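Local coordinates for beta-galactosidase (Streptococcus pneumoniae, PDB 4CUB), which binds galactose in a beta-sheet carbohydrate-binding domain of a beta-galactosidase, an enzyme that hydrolyses terminal beta-D-galactose residues, at residues A[46-51]-A[170-175]; A[25-30]-A[112-117]; A[81-86]-A[144-149]. All coordinates share one frame; numbering follows the deposited sequence. Where two conformers were deposited one is given.

Interaction 1. Residues A[46-51]-A[170-175]; sequences ANRWTN and GTSITE. With CA (calcium ion), chain E; GAL (beta-D-galactopyranose), chain C; EDO (1,2-ethanediol), chain G.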
loop_
_atom_site.group_PDB
_atom_site.type_symbol
_atom_site.label_atom_id
_atom_site.label_comp_id
_atom_site.label_asym_id
_atom_site.label_seq_id
_atom_site.Cartn_x
_atom_site.Cartn_y
_atom_site.Cartn_z
ATOM N N ALA A 46 -13.606 -7.048 -11.301
ATOM C CA ALA A 46 -13.193 -6.920 -9.918
ATOM C C ALA A 46 -11.658 -6.886 -9.907
ATOM O O ALA A 46 -10.992 -7.766 -10.456
ATOM C CB ALA A 46 -13.732 -8.081 -9.098
ATOM N N ASN A 47 -11.114 -5.830 -9.316
ATOM C CA ASN A 47 -9.679 -5.627 -9.253
ATOM C C ASN A 47 -9.350 -4.862 -8.002
ATOM O O ASN A 47 -9.600 -3.658 -7.929
ATOM C CB ASN A 47 -9.172 -4.852 -10.472
ATOM C CG ASN A 47 -7.670 -4.650 -10.422
ATOM O OD1 ASN A 47 -7.193 -3.615 -9.967
ATOM N ND2 ASN A 47 -6.916 -5.666 -10.834
ATOM N N ARG A 48 -8.780 -5.539 -7.017
ATOM C CA ARG A 48 -8.610 -4.916 -5.687
ATOM C C ARG A 48 -7.836 -5.781 -4.729
ATOM O O ARG A 48 -7.831 -7.002 -4.855
ATOM C CB ARG A 48 -9.968 -4.521 -5.076
ATOM C CG ARG A 48 -10.953 -5.668 -4.831
ATOM C CD ARG A 48 -12.304 -5.133 -4.347
ATOM N NE ARG A 48 -13.338 -6.168 -4.253
ATOM C CZ ARG A 48 -14.193 -6.466 -5.230
ATOM N NH1 ARG A 48 -14.157 -5.813 -6.405
ATOM N NH2 ARG A 48 -15.083 -7.436 -5.042
ATOM N N TRP A 49 -7.127 -5.137 -3.809
ATOM C CA TRP A 49 -6.648 -5.808 -2.615
ATOM C C TRP A 49 -7.732 -5.612 -1.581
ATOM O O TRP A 49 -8.315 -4.513 -1.517
ATOM C CB TRP A 49 -5.340 -5.193 -2.077
ATOM C CG TRP A 49 -5.034 -5.700 -0.675
ATOM C CD1 TRP A 49 -4.361 -6.847 -0.348
ATOM C CD2 TRP A 49 -5.428 -5.095 0.568
ATOM N NE1 TRP A 49 -4.292 -6.977 1.017
ATOM C CE2 TRP A 49 -4.945 -5.922 1.605
ATOM C CE3 TRP A 49 -6.135 -3.926 0.905
ATOM C CZ2 TRP A 49 -5.156 -5.628 2.977
ATOM C CZ3 TRP A 49 -6.329 -3.623 2.266
ATOM C CH2 TRP A 49 -5.851 -4.475 3.281
ATOM N N THR A 50 -8.006 -6.641 -0.765
ATOM C CA THR A 50 -8.864 -6.467 0.427
ATOM C C THR A 50 -8.362 -7.407 1.470
ATOM O O THR A 50 -7.709 -8.388 1.133
ATOM C CB THR A 50 -10.372 -6.821 0.239
ATOM O OG1 THR A 50 -10.555 -8.250 0.310
ATOM C CG2 THR A 50 -10.945 -6.284 -1.071
ATOM N N ASN A 51 -8.660 -7.109 2.740
ATOM C CA ASN A 51 -8.592 -8.131 3.772
ATOM C C ASN A 51 -9.977 -8.603 4.245
ATOM O O ASN A 51 -10.186 -8.858 5.440
ATOM C CB ASN A 51 -7.684 -7.698 4.942
ATOM C CG ASN A 51 -8.210 -6.486 5.714
ATOM O OD1 ASN A 51 -9.164 -5.806 5.310
ATOM N ND2 ASN A 51 -7.578 -6.223 6.862
ATOM N N GLY A 170 -13.849 -5.794 5.826
ATOM C CA GLY A 170 -12.458 -5.509 5.454
ATOM C C GLY A 170 -12.223 -4.132 4.840
ATOM O O GLY A 170 -13.161 -3.376 4.592
ATOM N N THR A 171 -10.951 -3.811 4.612
ATOM C CA THR A 171 -10.565 -2.585 3.911
ATOM C C THR A 171 -10.301 -3.002 2.458
ATOM O O THR A 171 -9.963 -4.149 2.213
ATOM C CB THR A 171 -9.327 -1.935 4.564
ATOM O OG1 THR A 171 -9.620 -1.628 5.942
ATOM C CG2 THR A 171 -8.958 -0.655 3.869
ATOM N N SER A 172 -10.445 -2.070 1.517
ATOM C CA SER A 172 -10.361 -2.393 0.103
ATOM C C SER A 172 -9.682 -1.292 -0.681
ATOM O O SER A 172 -10.043 -0.109 -0.526
ATOM C CB SER A 172 -11.779 -2.609 -0.454
ATOM O OG SER A 172 -11.713 -3.045 -1.800
ATOM N N ILE A 173 -8.740 -1.678 -1.546
ATOM C CA ILE A 173 -7.985 -0.724 -2.394
ATOM C C ILE A 173 -7.863 -1.267 -3.838
ATOM O O ILE A 173 -7.330 -2.350 -4.067
ATOM C CB ILE A 173 -6.546 -0.452 -1.830
ATOM C CG1 ILE A 173 -6.593 0.230 -0.459
ATOM C CG2 ILE A 173 -5.704 0.388 -2.787
ATOM C CD1 ILE A 173 -5.258 0.230 0.268
ATOM N N THR A 174 -8.334 -0.515 -4.814
ATOM C CA THR A 174 -8.142 -0.955 -6.201
ATOM C C THR A 174 -6.747 -0.638 -6.798
ATOM O O THR A 174 -6.220 -1.411 -7.634
ATOM C CB THR A 174 -9.292 -0.486 -7.123
ATOM O OG1 THR A 174 -9.028 -0.961 -8.447
ATOM C CG2 THR A 174 -9.402 1.045 -7.176
ATOM N N GLU A 175 -6.133 0.456 -6.327
ATOM C CA GLU A 175 -4.854 0.945 -6.865
ATOM C C GLU A 175 -4.231 1.987 -5.934
ATOM O O GLU A 175 -4.930 2.806 -5.380
ATOM C CB GLU A 175 -5.087 1.586 -8.248
ATOM C CG GLU A 175 -3.844 1.883 -9.090
ATOM C CD GLU A 175 -3.175 0.639 -9.619
ATOM O OE1 GLU A 175 -3.713 -0.464 -9.434
ATOM O OE2 GLU A 175 -2.074 0.746 -10.186
HETATM CA CA CA E . -5.338 -2.158 -9.617
HETATM C C1 GAL C . -15.859 -11.322 -1.588
HETATM C C2 GAL C . -14.726 -10.666 -2.396
HETATM C C3 GAL C . -14.241 -9.367 -1.727
HETATM C C4 GAL C . -15.420 -8.453 -1.394
HETATM C C5 GAL C . -16.446 -9.207 -0.539
HETATM C C6 GAL C . -17.718 -8.390 -0.287
HETATM O O2 GAL C . -13.636 -11.554 -2.516
HETATM O O3 GAL C . -13.315 -8.671 -2.540
HETATM O O4 GAL C . -16.006 -7.959 -2.587
HETATM O O5 GAL C . -16.852 -10.367 -1.247
HETATM O O6 GAL C . -17.532 -7.376 0.675
HETATM C C1 EDO G . -9.267 -10.086 -8.666
HETATM O O1 EDO G . -8.125 -10.681 -8.037
HETATM C C2 EDO G . -10.282 -9.713 -7.588
HETATM O O2 EDO G . -9.810 -8.579 -6.840
HETATM O O HOH W 1 -7.895 -3.086 7.483
#

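Interaction 2. Residues A[25-30]-A[112-117]; sequences SNPSDP and PSFVGN. With GAL (beta-D-galactopyranose), chain C; EDO (1,2-ethanediol), chain G.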
loop_
_atom_site.group_PDB
_atom_site.type_symbol
_atom_site.label_atom_id
_atom_site.label_comp_id
_atom_site.label_asym_id
_atom_site.label_seq_id
_atom_site.Cartn_x
_atom_site.Cartn_y
_atom_site.Cartn_z
ATOM N N SER A 25 -3.997 -10.667 3.356
ATOM C CA SER A 25 -4.984 -10.401 2.306
ATOM C C SER A 25 -6.072 -11.477 2.218
ATOM O O SER A 25 -5.839 -12.629 2.572
ATOM C CB SER A 25 -4.312 -10.337 0.909
ATOM O OG SER A 25 -3.131 -9.563 0.893
ATOM N N ASN A 26 -7.245 -11.098 1.709
ATOM C CA ASN A 26 -8.197 -12.053 1.154
ATOM C C ASN A 26 -7.549 -12.708 -0.064
ATOM O O ASN A 26 -7.166 -12.007 -1.009
ATOM C CB ASN A 26 -9.471 -11.329 0.731
ATOM C CG ASN A 26 -10.557 -12.275 0.257
ATOM O OD1 ASN A 26 -10.511 -13.468 0.524
ATOM N ND2 ASN A 26 -11.555 -11.738 -0.429
ATOM N N PRO A 27 -7.389 -14.051 -0.040
ATOM C CA PRO A 27 -6.600 -14.723 -1.065
ATOM C C PRO A 27 -6.991 -14.456 -2.506
ATOM O O PRO A 27 -6.107 -14.297 -3.337
ATOM C CB PRO A 27 -6.738 -16.204 -0.685
ATOM C CG PRO A 27 -6.801 -16.144 0.816
ATOM C CD PRO A 27 -7.747 -14.984 1.045
ATOM N N SER A 28 -8.281 -14.323 -2.802
ATOM C CA SER A 28 -8.691 -13.976 -4.162
ATOM C C SER A 28 -8.519 -12.480 -4.500
ATOM O O SER A 28 -8.735 -12.096 -5.654
ATOM C CB SER A 28 -10.143 -14.396 -4.407
ATOM O OG SER A 28 -10.978 -13.758 -3.467
ATOM N N ASP A 29 -8.123 -11.658 -3.516
ATOM C CA ASP A 29 -7.744 -10.237 -3.737
ATOM C C ASP A 29 -6.263 -9.943 -3.406
ATOM O O ASP A 29 -5.964 -9.171 -2.485
ATOM C CB ASP A 29 -8.600 -9.306 -2.894
ATOM C CG ASP A 29 -10.085 -9.445 -3.183
ATOM O OD1 ASP A 29 -10.432 -9.484 -4.361
ATOM O OD2 ASP A 29 -10.875 -9.489 -2.214
ATOM N N PRO A 30 -5.336 -10.531 -4.169
ATOM C CA PRO A 30 -3.902 -10.409 -3.869
ATOM C C PRO A 30 -3.403 -8.940 -3.939
ATOM O O PRO A 30 -3.959 -8.147 -4.700
ATOM C CB PRO A 30 -3.245 -11.234 -4.976
ATOM C CG PRO A 30 -4.235 -11.228 -6.116
ATOM C CD PRO A 30 -5.594 -11.169 -5.482
ATOM N N PRO A 112 4.308 -11.864 -0.783
ATOM C CA PRO A 112 4.030 -10.428 -0.552
ATOM C C PRO A 112 2.608 -10.062 -0.127
ATOM O O PRO A 112 2.421 -9.019 0.539
ATOM C CB PRO A 112 4.367 -9.765 -1.913
ATOM C CG PRO A 112 5.180 -10.772 -2.653
ATOM C CD PRO A 112 4.688 -12.107 -2.189
ATOM N N SER A 113 1.628 -10.905 -0.478
ATOM C CA SER A 113 0.235 -10.691 -0.052
ATOM C C SER A 113 -0.027 -11.043 1.408
ATOM O O SER A 113 -1.095 -10.728 1.912
ATOM C CB SER A 113 -0.759 -11.478 -0.919
ATOM O OG SER A 113 -1.003 -10.848 -2.167
ATOM N N PHE A 114 0.930 -11.722 2.048
ATOM C CA PHE A 114 0.811 -12.248 3.429
ATOM C C PHE A 114 2.166 -12.101 4.137
ATOM O O PHE A 114 2.725 -13.087 4.624
ATOM C CB PHE A 114 0.417 -13.748 3.419
ATOM C CG PHE A 114 -0.762 -14.070 2.543
ATOM C CD1 PHE A 114 -2.052 -13.991 3.042
ATOM C CD2 PHE A 114 -0.587 -14.425 1.205
ATOM C CE1 PHE A 114 -3.154 -14.250 2.223
ATOM C CE2 PHE A 114 -1.683 -14.689 0.376
ATOM C CZ PHE A 114 -2.963 -14.604 0.883
ATOM N N VAL A 115 2.707 -10.887 4.194
ATOM C CA VAL A 115 4.009 -10.680 4.864
ATOM C C VAL A 115 4.006 -11.088 6.357
ATOM O O VAL A 115 5.031 -11.545 6.896
ATOM C CB VAL A 115 4.545 -9.243 4.657
ATOM C CG1 VAL A 115 5.899 -9.029 5.368
ATOM C CG2 VAL A 115 4.677 -8.956 3.162
ATOM N N GLY A 116 2.859 -10.979 7.019
ATOM C CA GLY A 116 2.802 -11.333 8.453
ATOM C C GLY A 116 3.067 -12.817 8.729
ATOM O O GLY A 116 3.297 -13.202 9.878
ATOM N N ASN A 117 3.031 -13.647 7.678
ATOM C CA ASN A 117 3.149 -15.119 7.801
ATOM C C ASN A 117 4.584 -15.647 7.591
ATOM O O ASN A 117 4.823 -16.868 7.575
ATOM C CB ASN A 117 2.164 -15.803 6.843
ATOM C CG ASN A 117 1.757 -17.200 7.293
ATOM O OD1 ASN A 117 1.538 -17.451 8.473
ATOM N ND2 ASN A 117 1.629 -18.110 6.335
HETATM C C1 GAL C . -15.859 -11.322 -1.588
HETATM C C2 GAL C . -14.726 -10.666 -2.396
HETATM C C3 GAL C . -14.241 -9.367 -1.727
HETATM C C4 GAL C . -15.420 -8.453 -1.394
HETATM C C5 GAL C . -16.446 -9.207 -0.539
HETATM C C6 GAL C . -17.718 -8.390 -0.287
HETATM O O2 GAL C . -13.636 -11.554 -2.516
HETATM O O3 GAL C . -13.315 -8.671 -2.540
HETATM O O4 GAL C . -16.006 -7.959 -2.587
HETATM O O5 GAL C . -16.852 -10.367 -1.247
HETATM O O6 GAL C . -17.532 -7.376 0.675
HETATM C C1 EDO G . -9.267 -10.086 -8.666
HETATM O O1 EDO G . -8.125 -10.681 -8.037
HETATM C C2 EDO G . -10.282 -9.713 -7.588
HETATM O O2 EDO G . -9.810 -8.579 -6.840
#

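Interaction 3. Residues A[81-86]-A[144-149]; sequences VGFHED and EMNHFS. With GAL (beta-D-galactopyranose), chain C.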
loop_
_atom_site.group_PDB
_atom_site.type_symbol
_atom_site.label_atom_id
_atom_site.label_comp_id
_atom_site.label_asym_id
_atom_site.label_seq_id
_atom_site.Cartn_x
_atom_site.Cartn_y
_atom_site.Cartn_z
ATOM N N VAL A 81 -4.309 6.863 -2.945
ATOM C CA VAL A 81 -4.981 5.560 -2.695
ATOM C C VAL A 81 -6.429 5.592 -3.201
ATOM O O VAL A 81 -7.203 6.405 -2.758
ATOM C CB VAL A 81 -5.014 5.168 -1.202
ATOM C CG1 VAL A 81 -5.653 3.784 -1.045
ATOM C CG2 VAL A 81 -3.606 5.159 -0.573
ATOM N N GLY A 82 -6.780 4.705 -4.131
ATOM C CA GLY A 82 -8.180 4.594 -4.573
ATOM C C GLY A 82 -8.924 3.519 -3.797
ATOM O O GLY A 82 -8.781 2.338 -4.099
ATOM N N PHE A 83 -9.664 3.920 -2.753
ATOM C CA PHE A 83 -10.444 2.958 -1.956
ATOM C C PHE A 83 -11.708 2.502 -2.702
ATOM O O PHE A 83 -12.384 3.300 -3.348
ATOM C CB PHE A 83 -10.851 3.552 -0.584
ATOM C CG PHE A 83 -9.687 3.861 0.315
ATOM C CD1 PHE A 83 -8.940 2.826 0.893
ATOM C CD2 PHE A 83 -9.308 5.181 0.561
ATOM C CE1 PHE A 83 -7.844 3.103 1.711
ATOM C CE2 PHE A 83 -8.218 5.461 1.369
ATOM C CZ PHE A 83 -7.477 4.414 1.945
ATOM N N HIS A 84 -12.008 1.211 -2.579
ATOM C CA HIS A 84 -13.207 0.594 -3.126
ATOM C C HIS A 84 -14.192 0.237 -2.002
ATOM O O HIS A 84 -13.775 -0.064 -0.876
ATOM C CB HIS A 84 -12.783 -0.652 -3.936
ATOM C CG HIS A 84 -13.878 -1.654 -4.138
ATOM N ND1 HIS A 84 -14.293 -2.509 -3.135
ATOM C CD2 HIS A 84 -14.652 -1.923 -5.214
ATOM C CE1 HIS A 84 -15.287 -3.255 -3.586
ATOM N NE2 HIS A 84 -15.512 -2.930 -4.850
ATOM N N GLU A 85 -15.489 0.301 -2.296
ATOM C CA GLU A 85 -16.481 -0.205 -1.353
ATOM C C GLU A 85 -17.554 -1.068 -2.025
ATOM O O GLU A 85 -17.882 -0.896 -3.207
ATOM C CB GLU A 85 -17.114 0.937 -0.543
ATOM C CG GLU A 85 -18.044 1.836 -1.340
ATOM C CD GLU A 85 -18.811 2.815 -0.472
ATOM O OE1 GLU A 85 -18.317 3.201 0.614
ATOM O OE2 GLU A 85 -19.919 3.206 -0.883
ATOM N N ASP A 86 -18.068 -2.023 -1.263
ATOM C CA ASP A 86 -19.318 -2.716 -1.617
ATOM C C ASP A 86 -20.013 -3.016 -0.271
ATOM O O ASP A 86 -19.693 -2.369 0.735
ATOM C CB ASP A 86 -19.105 -3.947 -2.532
ATOM C CG ASP A 86 -18.193 -5.032 -1.919
ATOM O OD1 ASP A 86 -18.119 -5.165 -0.685
ATOM O OD2 ASP A 86 -17.541 -5.784 -2.692
ATOM N N GLU A 144 -12.678 7.118 -5.672
ATOM C CA GLU A 144 -11.752 8.133 -6.231
ATOM C C GLU A 144 -10.379 7.934 -5.597
ATOM O O GLU A 144 -10.291 7.331 -4.532
ATOM C CB GLU A 144 -12.225 9.575 -5.939
ATOM C CG GLU A 144 -12.254 9.947 -4.451
ATOM C CD GLU A 144 -12.788 11.359 -4.179
ATOM O OE1 GLU A 144 -14.013 11.561 -4.096
ATOM O OE2 GLU A 144 -11.978 12.284 -4.020
ATOM N N MET A 145 -9.336 8.469 -6.231
ATOM C CA MET A 145 -7.977 8.465 -5.664
ATOM C C MET A 145 -7.888 9.521 -4.574
ATOM O O MET A 145 -8.164 10.707 -4.826
ATOM C CB MET A 145 -6.940 8.724 -6.757
ATOM C CG MET A 145 -7.017 7.751 -7.935
ATOM S SD MET A 145 -6.640 6.029 -7.505
ATOM C CE MET A 145 -4.903 6.151 -7.041
ATOM N N ASN A 146 -7.545 9.082 -3.367
ATOM C CA ASN A 146 -7.428 9.958 -2.208
ATOM C C ASN A 146 -5.956 10.349 -2.122
ATOM O O ASN A 146 -5.090 9.469 -2.125
ATOM C CB ASN A 146 -7.832 9.215 -0.920
ATOM C CG ASN A 146 -9.325 8.971 -0.803
ATOM O OD1 ASN A 146 -9.948 9.382 0.175
ATOM N ND2 ASN A 146 -9.910 8.274 -1.784
ATOM N N HIS A 147 -5.677 11.657 -2.085
ATOM C CA HIS A 147 -4.314 12.159 -2.187
ATOM C C HIS A 147 -3.741 12.579 -0.848
ATOM O O HIS A 147 -4.389 13.268 -0.071
ATOM C CB HIS A 147 -4.223 13.350 -3.147
ATOM C CG HIS A 147 -4.760 13.067 -4.512
ATOM N ND1 HIS A 147 -4.207 12.119 -5.347
ATOM C CD2 HIS A 147 -5.797 13.613 -5.190
ATOM C CE1 HIS A 147 -4.885 12.093 -6.483
ATOM N NE2 HIS A 147 -5.850 12.993 -6.414
ATOM N N PHE A 148 -2.508 12.157 -0.620
ATOM C CA PHE A 148 -1.808 12.385 0.620
ATOM C C PHE A 148 -0.474 13.006 0.239
ATOM O O PHE A 148 0.087 12.659 -0.801
ATOM C CB PHE A 148 -1.538 11.049 1.334
ATOM C CG PHE A 148 -2.788 10.278 1.736
ATOM C CD1 PHE A 148 -3.453 10.566 2.925
ATOM C CD2 PHE A 148 -3.273 9.227 0.942
ATOM C CE1 PHE A 148 -4.586 9.850 3.306
ATOM C CE2 PHE A 148 -4.398 8.494 1.326
ATOM C CZ PHE A 148 -5.061 8.806 2.503
ATOM N N SER A 149 0.015 13.949 1.044
ATOM C CA SER A 149 1.401 14.427 0.901
ATOM C C SER A 149 2.025 14.687 2.269
ATOM O O SER A 149 1.309 14.826 3.261
ATOM C CB SER A 149 1.527 15.625 -0.047
ATOM O OG SER A 149 0.790 16.750 0.395
HETATM C C1 GAL C . -15.859 -11.322 -1.588
HETATM C C2 GAL C . -14.726 -10.666 -2.396
HETATM C C3 GAL C . -14.241 -9.367 -1.727
HETATM C C4 GAL C . -15.420 -8.453 -1.394
HETATM C C5 GAL C . -16.446 -9.207 -0.539
HETATM C C6 GAL C . -17.718 -8.390 -0.287
HETATM O O2 GAL C . -13.636 -11.554 -2.516
HETATM O O3 GAL C . -13.315 -8.671 -2.540
HETATM O O4 GAL C . -16.006 -7.959 -2.587
HETATM O O5 GAL C . -16.852 -10.367 -1.247
HETATM O O6 GAL C . -17.532 -7.376 0.675
#

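Interaction 1. Residues A[46-51]-A[170-175]
Asn51 has its CG between the backbone N and the carbonyl carbon (chi1 65°), a turn that carries its amide across to 170-173, where OD1 of Asn51 accepts N-H of Thr171 at 2.8 Å along an almost straight line (167° at the hydrogen). Toward calcium, Thr174 holds OG1 on the side away from its own N (chi1 -180°), and this hydroxyl donates to the carbonyl O of Asn47, 2.8 Å from OG1. Trp49 and Ile173 lie between them as an antiparallel hydrogen-bonded pair, with Trp49 N to Ile173 O at 2.8 Å and Ile173 N to Trp49 O at 2.9 Å. These two residues put their side chains on the same face, where CE3 of the indole rests 4.3 Å from CD1 of Ile173. NE1, on the pyrrole side of the indole, is hydrogen-bonded to Ser25 OG, while Met162 and Val61 also pack on this side chain. The other face carries Thr50 and Ser172, a non-hydrogen-bonded pair; OG1 of Thr50 is bonded to Asp29. Arg48 runs out extended from CG to NE, its CD 3.3 Å from OG of Ser172, and presents one edge of its guanidinium to galactose. Its NE donates to galactose O3 at 3.0 Å and its NH2 to galactose O4 at 2.7 Å, with a weaker NH2 bond to O3. Asn47 OD1, Thr174 O and Glu175 OE1 bind calcium together with Leu38 O, Asn33 O and Asp36 OD1. Calcium thus ties both segments at one end, so the metal is probably structural, while Arg48 reads two adjacent sugar hydroxyls, one of them the axial O4 that distinguishes galactose from glucose.

Interaction 2. Residues A[25-30]-A[112-117]
Ser25 and Ser113 make the hydrogen bond between these two loops: OG of Ser25 donates to O of Ser113 at 2.6 Å, in the carbonyl plane and on a lone pair. The chi1 of Ser25 (-46°) keeps OG beside its own backbone N, the side on which this carbonyl lies. OG of Ser113 turns instead to Val31 N, and CA of Pro30 sits 3.4 Å from that OG. Packing is the work of Phe114. The side chains of Phe114 and Pro27 cross at about a right angle, with CZ of Phe114 4.1 Å from CG of Pro27 and CA of Pro27 at the ring edge; CE1 of Phe114 lies 3.2 Å from O of Ser25. Within 25-30, a type I turn from Asn26 to Asp29 is closed by Asp29 N to Asn26 O at 2.7 Å. ND2 of Asn26 donates to OD2 of Asp29 from above the carboxylate plane, and that OD2 accepts O3 of galactose at 2.6 Å. The loop at 112-117 thus touches the turn at Pro27 and the residues flanking it, Ser25 and Pro30, while Asp29 at the end of the turn binds the sugar; these two donors and the Thr50 hydroxyl, converging on one carboxylate oxygen, probably stabilise its negative charge.

Interaction 3. Residues A[81-86]-A[144-149]
Asn146 leans over the end of strand 81-83, and each atom of its side chain down to the amide nitrogen meets something there. CB of Asn146 lies 3.4 Å from O of Val81; CG, set beside the backbone N by a chi1 of -73°, lies 4.0 Å from CD2 of Phe83. At the tip, ND2 of Asn146 is 3.4 Å from O of Val81, a weak hydrogen bond, makes another weak one to Glu144 O, and has its strongest partner in Lys141 O. The side chains of Asn146 and Phe83 cross at about a right angle, ring and amide planes 75° apart, while CG1 of Val81 lies against one face of that ring. Val81 and Asn146 are also an antiparallel hydrogen-bonded pair: Val81 N donates to Asn146 O at 2.8 Å, and Asn146 N reaches Val81 O at 2.8 Å from above the carbonyl plane. Around this pair the packing is apolar. CG2 of Val81 touches CE2 of Phe148 at 3.9 Å, and Phe148 in turn meets the ring of Tyr95. Met145 folds back, bent at both chi2 and chi3, to lay SD 3.6 Å from CA of Gly82. Beyond the strand, Asp86 at the far end of 81-86 faces galactose with both carboxylate oxygens: OD1 accepts the sugar's O6 at 2.7 Å and OD2 accepts its O4, while Gly88 and Val89 N-H groups also hold OD1. The carbonyl of Val81 thus takes one good backbone N-H bond and a weak one from the Asn146 side chain, whose amide bonds to several carbonyls, so the end of strand 70-83 is joined to strand 145-155 by polar bonds beside an apolar cluster, while the same chain continues to a sugar-binding carboxylate.

Overall arrangement
All three interactions belong to one galactose-binding beta-sheet domain and all contribute a residue to the same galactose. Interaction 1 is the middle piece, its centre about 11 Å from that of interaction 2 and about 10 Å from that of interaction 3. Thr50 O lies 2.8 Å from Asn26 N, joining it to the turn at 25-30, and Thr174 N lies 3.0 Å from Gly82 O, joining it to strand 70-83. Interactions 2 and 3 do not touch, their centres lying about 20 Å apart, yet Asp29 and Asp86 come to the same sugar with Arg48, which makes a long, weak ion pair with Asp86.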